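Side-chain contacts in vanadium-dependent bromoperoxidase (Corallina officinalis, PDB 1QHB), which catalyses the halogenation of organic substrates, using bromide and hydrogen peroxide, with a bound vanadate as its cofactor: residues Phe240-Ser245 against Asp517-Ser522; Gly269-Ala272 against Thr277-Gln280; Ala327-Val330 against Tyr336-Tyr339. All coordinates share one frame; numbering follows the deposited sequence.

Contact 1. Residues Phe240-Ser245 against Asp517-Ser522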
ATOM      1  N   PHE A 240     -29.049 -24.729  40.160  1.00 13.18           N
ATOM      2  CA  PHE A 240     -29.003 -25.231  38.797  1.00 10.16           C
ATOM      3  C   PHE A 240     -28.430 -26.625  38.618  1.00 10.33           C
ATOM      4  O   PHE A 240     -28.562 -27.174  37.488  1.00 11.05           O
ATOM      5  CB  PHE A 240     -28.212 -24.222  37.916  1.00 12.11           C
ATOM      6  CG  PHE A 240     -28.901 -22.875  37.821  1.00 13.56           C
ATOM      7  CD1 PHE A 240     -30.215 -22.744  37.442  1.00 13.28           C
ATOM      8  CD2 PHE A 240     -28.208 -21.729  38.123  1.00  8.83           C
ATOM      9  CE1 PHE A 240     -30.807 -21.496  37.335  1.00 21.60           C
ATOM     10  CE2 PHE A 240     -28.800 -20.479  38.054  1.00 10.99           C
ATOM     11  CZ  PHE A 240     -30.093 -20.357  37.665  1.00 15.62           C
ATOM     12  N   ILE A 241     -27.814 -27.184  39.647  1.00  7.58           N
ATOM     13  CA  ILE A 241     -27.308 -28.553  39.569  1.00  9.90           C
ATOM     14  C   ILE A 241     -28.179 -29.536  40.339  1.00 13.25           C
ATOM     15  O   ILE A 241     -27.877 -30.739  40.312  1.00 13.27           O
ATOM     16  CB  ILE A 241     -25.826 -28.600  39.981  1.00 11.83           C
ATOM     17  CG1 ILE A 241     -25.048 -29.727  39.258  1.00  6.74           C
ATOM     18  CG2 ILE A 241     -25.560 -28.566  41.461  1.00  8.46           C
ATOM     19  CD1 ILE A 241     -23.598 -29.684  39.532  1.00  7.86           C
ATOM     20  N   ILE A 242     -29.297 -29.109  40.927  1.00  9.28           N
ATOM     21  CA  ILE A 242     -30.202 -29.990  41.621  1.00 12.48           C
ATOM     22  C   ILE A 242     -31.656 -29.804  41.224  1.00 13.40           C
ATOM     23  O   ILE A 242     -32.395 -30.790  41.316  1.00 16.64           O
ATOM     24  CB  ILE A 242     -30.205 -29.858  43.157  1.00 13.69           C
ATOM     25  CG1 ILE A 242     -30.405 -28.403  43.601  1.00 12.67           C
ATOM     26  CG2 ILE A 242     -28.966 -30.489  43.750  1.00  8.01           C
ATOM     27  CD1 ILE A 242     -30.514 -28.268  45.115  1.00 14.16           C
ATOM     28  N   VAL A 243     -32.175 -28.645  40.826  1.00 11.73           N
ATOM     29  CA  VAL A 243     -33.590 -28.582  40.526  1.00 10.59           C
ATOM     30  C   VAL A 243     -33.846 -28.876  39.047  1.00 16.34           C
ATOM     31  O   VAL A 243     -32.967 -28.726  38.180  1.00 14.73           O
ATOM     32  CB  VAL A 243     -34.216 -27.205  40.807  1.00 13.54           C
ATOM     33  CG1 VAL A 243     -33.865 -26.750  42.208  1.00 18.86           C
ATOM     34  CG2 VAL A 243     -33.710 -26.174  39.789  1.00 18.00           C
ATOM     35  N   GLY A 244     -35.126 -29.130  38.814  1.00 10.63           N
ATOM     36  CA  GLY A 244     -35.658 -29.229  37.473  1.00 11.99           C
ATOM     37  C   GLY A 244     -36.227 -27.851  37.067  1.00 14.29           C
ATOM     38  O   GLY A 244     -36.055 -26.825  37.726  1.00 10.96           O
ATOM     39  N   SER A 245     -36.931 -27.913  35.927  1.00 14.67           N
ATOM     40  CA  SER A 245     -37.520 -26.734  35.338  1.00 12.79           C
ATOM     41  C   SER A 245     -39.000 -26.995  35.228  1.00 13.36           C
ATOM     42  O   SER A 245     -39.520 -28.092  35.359  1.00 16.99           O
ATOM     43  CB  SER A 245     -36.996 -26.577  33.905  1.00  5.17           C
ATOM     44  OG  SER A 245     -37.591 -27.521  33.040  1.00 11.72           O
ATOM     45  N   ASP A 517     -34.023 -39.229  49.092  1.00 17.96           N
ATOM     46  CA  ASP A 517     -33.467 -38.690  47.863  1.00 15.02           C
ATOM     47  C   ASP A 517     -34.442 -37.713  47.246  1.00 15.27           C
ATOM     48  O   ASP A 517     -35.111 -38.024  46.253  1.00 16.44           O
ATOM     49  CB  ASP A 517     -33.145 -39.834  46.915  1.00 15.45           C
ATOM     50  CG  ASP A 517     -32.561 -39.320  45.597  1.00 18.03           C
ATOM     51  OD1 ASP A 517     -31.901 -38.253  45.693  1.00 20.37           O
ATOM     52  OD2 ASP A 517     -32.757 -39.906  44.536  1.00 19.57           O
ATOM     53  N   LYS A 518     -34.663 -36.544  47.823  1.00 14.46           N
ATOM     54  CA  LYS A 518     -35.628 -35.602  47.276  1.00 16.81           C
ATOM     55  C   LYS A 518     -35.228 -34.166  47.598  1.00 17.00           C
ATOM     56  O   LYS A 518     -34.337 -33.942  48.426  1.00 17.00           O
ATOM     57  CB  LYS A 518     -37.008 -35.888  47.857  1.00 21.49           C
ATOM     58  CG  LYS A 518     -37.189 -35.482  49.297  1.00 29.01           C
ATOM     59  CD  LYS A 518     -38.627 -35.741  49.740  1.00 45.29           C
ATOM     60  CE  LYS A 518     -38.808 -35.472  51.221  1.00 52.89           C
ATOM     61  NZ  LYS A 518     -40.148 -35.875  51.719  1.00 61.36           N
ATOM     62  N   LEU A 519     -35.869 -33.216  46.931  1.00 14.58           N
ATOM     63  CA  LEU A 519     -35.620 -31.816  47.175  1.00 17.26           C
ATOM     64  C   LEU A 519     -36.541 -31.273  48.246  1.00 20.05           C
ATOM     65  O   LEU A 519     -37.716 -31.604  48.187  1.00 21.98           O
ATOM     66  CB  LEU A 519     -35.944 -31.033  45.865  1.00 17.24           C
ATOM     67  CG  LEU A 519     -34.942 -31.192  44.736  1.00 24.73           C
ATOM     68  CD1 LEU A 519     -35.352 -30.415  43.494  1.00 27.18           C
ATOM     69  CD2 LEU A 519     -33.543 -30.754  45.175  1.00 20.27           C
ATOM     70  N   VAL A 520     -36.082 -30.442  49.177  1.00 21.92           N
ATOM     71  CA  VAL A 520     -36.945 -29.848  50.170  1.00 22.07           C
ATOM     72  C   VAL A 520     -36.675 -28.342  50.200  1.00 22.45           C
ATOM     73  O   VAL A 520     -35.590 -27.904  49.852  1.00 22.86           O
ATOM     74  CB  VAL A 520     -36.789 -30.325  51.626  1.00 23.25           C
ATOM     75  CG1 VAL A 520     -37.314 -31.748  51.754  1.00 23.52           C
ATOM     76  CG2 VAL A 520     -35.340 -30.194  52.095  1.00 16.14           C
ATOM     77  N   LYS A 521     -37.680 -27.605  50.639  1.00 24.90           N
ATOM     78  CA  LYS A 521     -37.519 -26.157  50.751  1.00 27.52           C
ATOM     79  C   LYS A 521     -36.397 -25.914  51.736  1.00 26.82           C
ATOM     80  O   LYS A 521     -36.283 -26.568  52.771  1.00 28.66           O
ATOM     81  CB  LYS A 521     -38.858 -25.514  51.071  1.00 32.96           C
ATOM     82  CG  LYS A 521     -38.811 -24.022  51.340  1.00 57.81           C
ATOM     83  CD  LYS A 521     -40.121 -23.528  51.937  1.00 70.17           C
ATOM     84  CE  LYS A 521     -40.131 -22.008  52.029  1.00 78.07           C
ATOM     85  NZ  LYS A 521     -41.450 -21.508  52.508  1.00 86.70           N
ATOM     86  N   SER A 522     -35.475 -25.027  51.380  1.00 23.33           N
ATOM     87  CA  SER A 522     -34.332 -24.725  52.229  1.00 23.16           C
ATOM     88  C   SER A 522     -34.711 -23.871  53.431  1.00 23.90           C
ATOM     89  O   SER A 522     -35.677 -23.112  53.369  1.00 19.98           O
ATOM     90  CB  SER A 522     -33.339 -23.938  51.347  1.00 22.00           C
ATOM     91  OG  SER A 522     -32.332 -23.345  52.133  1.00 20.49           O
TER

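Contact 2. Residues Gly269-Ala272 against Thr277-Gln280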
ATOM      1  N   GLY A 269     -36.078 -32.891  39.965  1.00 14.62           N
ATOM      2  CA  GLY A 269     -34.820 -32.865  39.274  1.00 11.24           C
ATOM      3  C   GLY A 269     -34.953 -33.196  37.801  1.00 12.33           C
ATOM      4  O   GLY A 269     -33.972 -33.670  37.224  1.00 14.55           O
ATOM      5  N   GLU A 270     -36.113 -32.865  37.254  1.00 11.37           N
ATOM      6  CA  GLU A 270     -36.302 -33.134  35.832  1.00 11.27           C
ATOM      7  C   GLU A 270     -36.218 -31.839  35.010  1.00 15.14           C
ATOM      8  O   GLU A 270     -37.133 -31.001  35.195  1.00 10.54           O
ATOM      9  CB  GLU A 270     -37.649 -33.767  35.584  1.00 15.22           C
ATOM     10  CG  GLU A 270     -37.791 -35.168  36.181  1.00 25.46           C
ATOM     11  CD  GLU A 270     -36.780 -36.193  35.700  1.00 35.92           C
ATOM     12  OE1 GLU A 270     -36.289 -36.091  34.553  1.00 40.10           O
ATOM     13  OE2 GLU A 270     -36.390 -37.144  36.413  1.00 47.68           O
ATOM     14  N   ILE A 271     -35.192 -31.613  34.167  1.00 11.68           N
ATOM     15  CA  ILE A 271     -35.078 -30.447  33.315  1.00 12.77           C
ATOM     16  C   ILE A 271     -35.818 -30.728  32.006  1.00 11.18           C
ATOM     17  O   ILE A 271     -35.471 -31.746  31.356  1.00 12.16           O
ATOM     18  CB  ILE A 271     -33.623 -30.052  32.904  1.00 13.09           C
ATOM     19  CG1 ILE A 271     -32.796 -29.938  34.199  1.00  9.11           C
ATOM     20  CG2 ILE A 271     -33.525 -28.812  32.044  1.00  7.85           C
ATOM     21  CD1 ILE A 271     -31.316 -29.907  33.833  1.00 10.06           C
ATOM     22  N   ALA A 272     -36.721 -29.841  31.578  1.00  9.03           N
ATOM     23  CA  ALA A 272     -37.367 -30.023  30.276  1.00 11.35           C
ATOM     24  C   ALA A 272     -36.350 -29.706  29.180  1.00 13.33           C
ATOM     25  O   ALA A 272     -35.879 -28.587  29.092  1.00 14.54           O
ATOM     26  CB  ALA A 272     -38.550 -29.092  30.069  1.00 10.97           C
ATOM     27  N   THR A 277     -36.320 -35.153  28.452  1.00  7.51           N
ATOM     28  CA  THR A 277     -35.864 -34.664  29.726  1.00  8.88           C
ATOM     29  C   THR A 277     -34.437 -35.020  30.072  1.00 10.36           C
ATOM     30  O   THR A 277     -33.884 -36.010  29.631  1.00 11.59           O
ATOM     31  CB  THR A 277     -36.690 -35.195  30.952  1.00 13.00           C
ATOM     32  OG1 THR A 277     -36.801 -36.630  30.829  1.00 11.10           O
ATOM     33  CG2 THR A 277     -38.086 -34.619  30.998  1.00 11.17           C
ATOM     34  N   ILE A 278     -33.890 -34.164  30.938  1.00 10.38           N
ATOM     35  CA  ILE A 278     -32.605 -34.416  31.559  1.00 10.29           C
ATOM     36  C   ILE A 278     -32.892 -34.678  33.051  1.00 12.22           C
ATOM     37  O   ILE A 278     -33.569 -33.870  33.685  1.00 10.92           O
ATOM     38  CB  ILE A 278     -31.639 -33.239  31.468  1.00 15.08           C
ATOM     39  CG1 ILE A 278     -31.232 -32.970  30.012  1.00 12.18           C
ATOM     40  CG2 ILE A 278     -30.407 -33.491  32.334  1.00  7.28           C
ATOM     41  CD1 ILE A 278     -30.739 -31.563  29.757  1.00 11.62           C
ATOM     42  N   SER A 279     -32.303 -35.718  33.593  1.00 10.43           N
ATOM     43  CA  SER A 279     -32.464 -35.980  35.017  1.00 12.72           C
ATOM     44  C   SER A 279     -31.220 -35.427  35.724  1.00 12.95           C
ATOM     45  O   SER A 279     -30.157 -35.762  35.215  1.00 11.32           O
ATOM     46  CB  SER A 279     -32.532 -37.522  35.222  1.00 13.75           C
ATOM     47  OG  SER A 279     -32.366 -37.753  36.614  1.00 12.59           O
ATOM     48  N   GLN A 280     -31.316 -34.716  36.831  1.00 11.35           N
ATOM     49  CA  GLN A 280     -30.207 -34.216  37.568  1.00 10.17           C
ATOM     50  C   GLN A 280     -29.564 -35.276  38.476  1.00 12.88           C
ATOM     51  O   GLN A 280     -28.533 -35.003  39.125  1.00 12.04           O
ATOM     52  CB  GLN A 280     -30.625 -33.044  38.490  1.00 12.90           C
ATOM     53  CG  GLN A 280     -31.147 -31.830  37.745  1.00 14.42           C
ATOM     54  CD  GLN A 280     -30.032 -30.863  37.362  1.00 16.33           C
ATOM     55  OE1 GLN A 280     -28.950 -31.298  36.940  1.00 13.72           O
ATOM     56  NE2 GLN A 280     -30.327 -29.561  37.539  1.00  7.58           N
TER
HETATM   57  O   HOH W   1     -34.487 -37.278  38.198  1.00 26.42           O
HETATM   58  O   HOH W   2     -35.054 -37.650  32.899  1.00 45.74           O

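Contact 3. Residues Ala327-Val330 against Tyr336-Tyr339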
ATOM      1  N   ALA A 327     -17.667 -34.912  43.112  1.00 10.95           N
ATOM      2  CA  ALA A 327     -16.490 -35.435  42.403  1.00 12.38           C
ATOM      3  C   ALA A 327     -16.910 -36.329  41.260  1.00 10.44           C
ATOM      4  O   ALA A 327     -16.445 -36.226  40.088  1.00 13.23           O
ATOM      5  CB  ALA A 327     -15.617 -36.221  43.384  1.00 11.39           C
ATOM      6  N   THR A 328     -17.839 -37.247  41.466  1.00 11.56           N
ATOM      7  CA  THR A 328     -18.292 -38.120  40.375  1.00 11.08           C
ATOM      8  C   THR A 328     -18.896 -37.289  39.235  1.00 13.49           C
ATOM      9  O   THR A 328     -18.781 -37.618  38.039  1.00 10.55           O
ATOM     10  CB  THR A 328     -19.378 -39.131  40.828  1.00 16.01           C
ATOM     11  OG1 THR A 328     -18.787 -39.900  41.891  1.00  9.10           O
ATOM     12  CG2 THR A 328     -19.860 -40.077  39.725  1.00  7.65           C
ATOM     13  N   TRP A 329     -19.682 -36.270  39.560  1.00  9.60           N
ATOM     14  CA  TRP A 329     -20.286 -35.409  38.544  1.00 10.30           C
ATOM     15  C   TRP A 329     -19.208 -34.814  37.613  1.00  9.54           C
ATOM     16  O   TRP A 329     -19.359 -34.865  36.371  1.00  9.06           O
ATOM     17  CB  TRP A 329     -21.053 -34.283  39.274  1.00  7.17           C
ATOM     18  CG  TRP A 329     -22.160 -33.680  38.451  1.00 11.91           C
ATOM     19  CD1 TRP A 329     -23.489 -33.959  38.549  1.00 10.32           C
ATOM     20  CD2 TRP A 329     -22.037 -32.719  37.392  1.00 10.45           C
ATOM     21  NE1 TRP A 329     -24.206 -33.232  37.613  1.00 10.76           N
ATOM     22  CE2 TRP A 329     -23.331 -32.467  36.896  1.00 11.89           C
ATOM     23  CE3 TRP A 329     -20.938 -32.093  36.799  1.00 13.68           C
ATOM     24  CZ2 TRP A 329     -23.598 -31.578  35.861  1.00  7.95           C
ATOM     25  CZ3 TRP A 329     -21.174 -31.202  35.760  1.00 10.00           C
ATOM     26  CH2 TRP A 329     -22.496 -30.943  35.301  1.00 12.19           C
ATOM     27  N   VAL A 330     -18.105 -34.324  38.179  1.00  7.44           N
ATOM     28  CA  VAL A 330     -17.062 -33.686  37.374  1.00  8.15           C
ATOM     29  C   VAL A 330     -16.013 -34.667  36.845  1.00 11.97           C
ATOM     30  O   VAL A 330     -15.028 -34.275  36.202  1.00 11.36           O
ATOM     31  CB  VAL A 330     -16.366 -32.515  38.138  1.00  6.90           C
ATOM     32  CG1 VAL A 330     -17.329 -31.440  38.621  1.00  4.08           C
ATOM     33  CG2 VAL A 330     -15.584 -33.086  39.308  1.00  7.52           C
ATOM     34  N   TYR A 336     -19.020 -28.201  28.793  1.00 11.86           N
ATOM     35  CA  TYR A 336     -19.975 -27.112  29.052  1.00 14.18           C
ATOM     36  C   TYR A 336     -21.305 -27.598  29.640  1.00 14.51           C
ATOM     37  O   TYR A 336     -22.295 -26.867  29.692  1.00 12.01           O
ATOM     38  CB  TYR A 336     -20.259 -26.313  27.764  1.00 12.27           C
ATOM     39  CG  TYR A 336     -20.696 -27.149  26.587  1.00 12.06           C
ATOM     40  CD1 TYR A 336     -21.828 -27.935  26.592  1.00 13.23           C
ATOM     41  CD2 TYR A 336     -19.951 -27.133  25.411  1.00 10.26           C
ATOM     42  CE1 TYR A 336     -22.218 -28.703  25.504  1.00 13.47           C
ATOM     43  CE2 TYR A 336     -20.313 -27.900  24.325  1.00  6.87           C
ATOM     44  CZ  TYR A 336     -21.454 -28.662  24.356  1.00 11.84           C
ATOM     45  OH  TYR A 336     -21.805 -29.406  23.258  1.00 11.75           O
ATOM     46  N   GLU A 337     -21.374 -28.892  29.978  1.00 14.31           N
ATOM     47  CA  GLU A 337     -22.577 -29.542  30.453  1.00 13.36           C
ATOM     48  C   GLU A 337     -23.333 -28.763  31.523  1.00  9.79           C
ATOM     49  O   GLU A 337     -24.523 -28.505  31.402  1.00  9.79           O
ATOM     50  CB  GLU A 337     -22.239 -30.984  30.955  1.00 11.77           C
ATOM     51  CG  GLU A 337     -23.481 -31.725  31.441  1.00 10.98           C
ATOM     52  CD  GLU A 337     -23.307 -33.214  31.668  1.00 12.46           C
ATOM     53  OE1 GLU A 337     -22.255 -33.748  31.247  1.00 11.97           O
ATOM     54  OE2 GLU A 337     -24.249 -33.811  32.234  1.00  9.11           O
ATOM     55  N   ALA A 338     -22.707 -28.374  32.607  1.00  8.70           N
ATOM     56  CA  ALA A 338     -23.374 -27.714  33.722  1.00  9.33           C
ATOM     57  C   ALA A 338     -24.048 -26.423  33.280  1.00 10.94           C
ATOM     58  O   ALA A 338     -25.102 -26.109  33.801  1.00 10.61           O
ATOM     59  CB  ALA A 338     -22.357 -27.453  34.839  1.00  5.22           C
ATOM     60  N   TYR A 339     -23.429 -25.677  32.370  1.00  8.34           N
ATOM     61  CA  TYR A 339     -23.866 -24.331  31.954  1.00  8.48           C
ATOM     62  C   TYR A 339     -24.936 -24.439  30.906  1.00 10.43           C
ATOM     63  O   TYR A 339     -25.884 -23.639  30.824  1.00 12.25           O
ATOM     64  CB  TYR A 339     -22.645 -23.466  31.539  1.00  8.13           C
ATOM     65  CG  TYR A 339     -21.489 -23.892  32.457  1.00  9.52           C
ATOM     66  CD1 TYR A 339     -21.469 -23.566  33.785  1.00  9.27           C
ATOM     67  CD2 TYR A 339     -20.513 -24.739  31.950  1.00  9.81           C
ATOM     68  CE1 TYR A 339     -20.462 -24.047  34.625  1.00  6.93           C
ATOM     69  CE2 TYR A 339     -19.500 -25.240  32.760  1.00  9.12           C
ATOM     70  CZ  TYR A 339     -19.487 -24.902  34.097  1.00 10.46           C
ATOM     71  OH  TYR A 339     -18.509 -25.412  34.912  1.00 12.79           O
TER

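Contact 1. Residues Phe240-Ser245 against Asp517-Ser522
Leu519, on one strand of a small antiparallel beta hairpin, 510-512 with 519-521, packs against the loop at Ile242 and Val243. The two backbones are not paired: no hydrogen bond joins them, and the closest CA atoms, those of Val243 and Leu519, stand 7.7 Å apart. A branched leucine side chain spans that gap. Its CB leaves the strand pointing toward the loop without yet meeting it. CG follows, anti to the carbonyl carbon (chi1 -73°), and aims the fork at the backbone between Ile242 and Val243. There the two methyls part company. CD2 goes to the side chain of Ile242, with Leu519 CD2 at 3.9 Å from Ile242 CD1 and at 4.0 Å from Ile242 CB. CD1 settles mainly on the main chain, where Leu519 CD1 is 3.9 Å from Val243 CA, but also lies 4.2 Å from Val243 CG1. Ile242 reaches back, its CG1 set between backbone N and carbonyl carbon (chi1 52°), which with the extended chi2 places CD1 beside the leucine. The Val243 side chain crosses that of Leu519 at about a right angle.

Branched aliphatic residues suit this place because the hairpin strand brings hydrophobic surface to a loop that is itself largely buried. The other strand of the hairpin joins in, Val512 covering Ile242 and Phe510 covering Val243, while Leu319 packs on Leu519. Two residues before Leu519, Asp517 forms a salt bridge with Arg281. One polar atom enters the apolar group: the carbonyl oxygen of Ile242, 3.7 Å from Leu519 CD1, a van der Waals contact.

Contact 2. Residues Gly269-Ala272 against Thr277-Gln280
The carboxamide of Gln280 presents one flat face to Ile271, whose terminal methyl sits almost straight above it: Ile271 CD1 is 3.9 Å from Gln280 CD and nearly as close to both amide heteroatoms. At the nitrogen end, NE2 gives its hydrogens to the carbonyl oxygens of Val243 and Phe240, which fixes the amide's rotation under the methyl. The second flat group, the carboxylate of Glu270, is folded back over the neighbouring strand by the bend at chi2 (-58°). Ser279 CA and Ile278 O lie obliquely off one side of its plane, and two waters extend its grasp. One donates to Glu270 OE2 at 2.6 Å and accepts from Ser279 OG; the other donates to Glu270 OE1 and bonds Thr277 OG1 at 2.9 Å.

These groups decorate an antiparallel hairpin, strands 270-273 and 276-285. Ile271 and Ile278 form a hydrogen-bonded pair, with Ile271 N to Ile278 O at 2.8 Å and the reciprocal Ile278 N to Ile271 O at 2.9 Å. A third bond, Gln280 N to Gly269 O, closes the open end, where glycine readily adopts the positive phi of 78°. The isoleucines share the face packed on helix 337-349, with Ile271 CD1 4.0 Å from Ile278 CG2. Glu270, Ser279 and Thr277 occupy the other, where partial exposure suits acid and hydroxyls. Along its far edge, 277-279 pairs with a strand of a second subunit, continuing the sheet across the interface.

The chemistry thus divides: isoleucines on one face, with the Gln280 amide at the ladder's end; opposite, a carboxylate reaching two hydroxyls through one water each.

Contact 3. Residues Ala327-Val330 against Tyr336-Tyr339
Two successive helices, 323-332 and 337-349, meet here across the short connection between them, in the buried interior near the vanadate site. Trp329 of the first helix supplies the contact with the far rim of its six-membered ring. Its CG lies anti to the backbone N (chi1 -156°), which swings the indole out from the helix toward the start of the next one. At the tip, Trp329 CH2 comes within 3.5 Å of Ala338 CB, and Trp329 CZ3 is 4.0 Å from the same methyl. Ala338 N lies at the indole edge, in its plane, while the methyl approaches obliquely. Alanine suits this spot, since its small side chain lets the broad ring come close to the helix backbone. Beyond, the same methyl stands over the centre of the Tyr339 ring, 3.8 Å above its plane, and so touches two aromatic side chains.

Glu337 adds its aliphatic part, Glu337 CG lying 4.1 Å from Trp329 CH2. Its extended chain carries the carboxylate on to Ser334, whose backbone N bonds OE1. Elsewhere the indole packs on Val282, and on Ile276 of a second subunit.

Tryptophan and alanine thus join the helices by apolar contact with no hydrogen bond across the segments, while the acid's carboxylate bonds back to the connection. The indole also neighbours His485, which by similarity binds vanadate, consistent with a place in the second shell.

How the contacts relate
From the N terminus, the chain first passes through the loop 240-245, one side of contact 1, whose partner segment does not arrive until 272 residues later. Inside that long loop lie both other contacts. Contact 2 closes first, a tight hairpin turn between 269-272 and 277-280; contact 3 follows in series, bridging the short link from helix 323-332 to helix 337-349. Contacts 2 and 3 do not touch, yet both reach a second subunit. Loop 240-245 is the common neighbour: it hydrogen-bonds to the hairpin of contact 2, and its Ile241 packs on the indole of contact 3. Together they tie hairpin 510-521, the intersubunit sheet and the central helices.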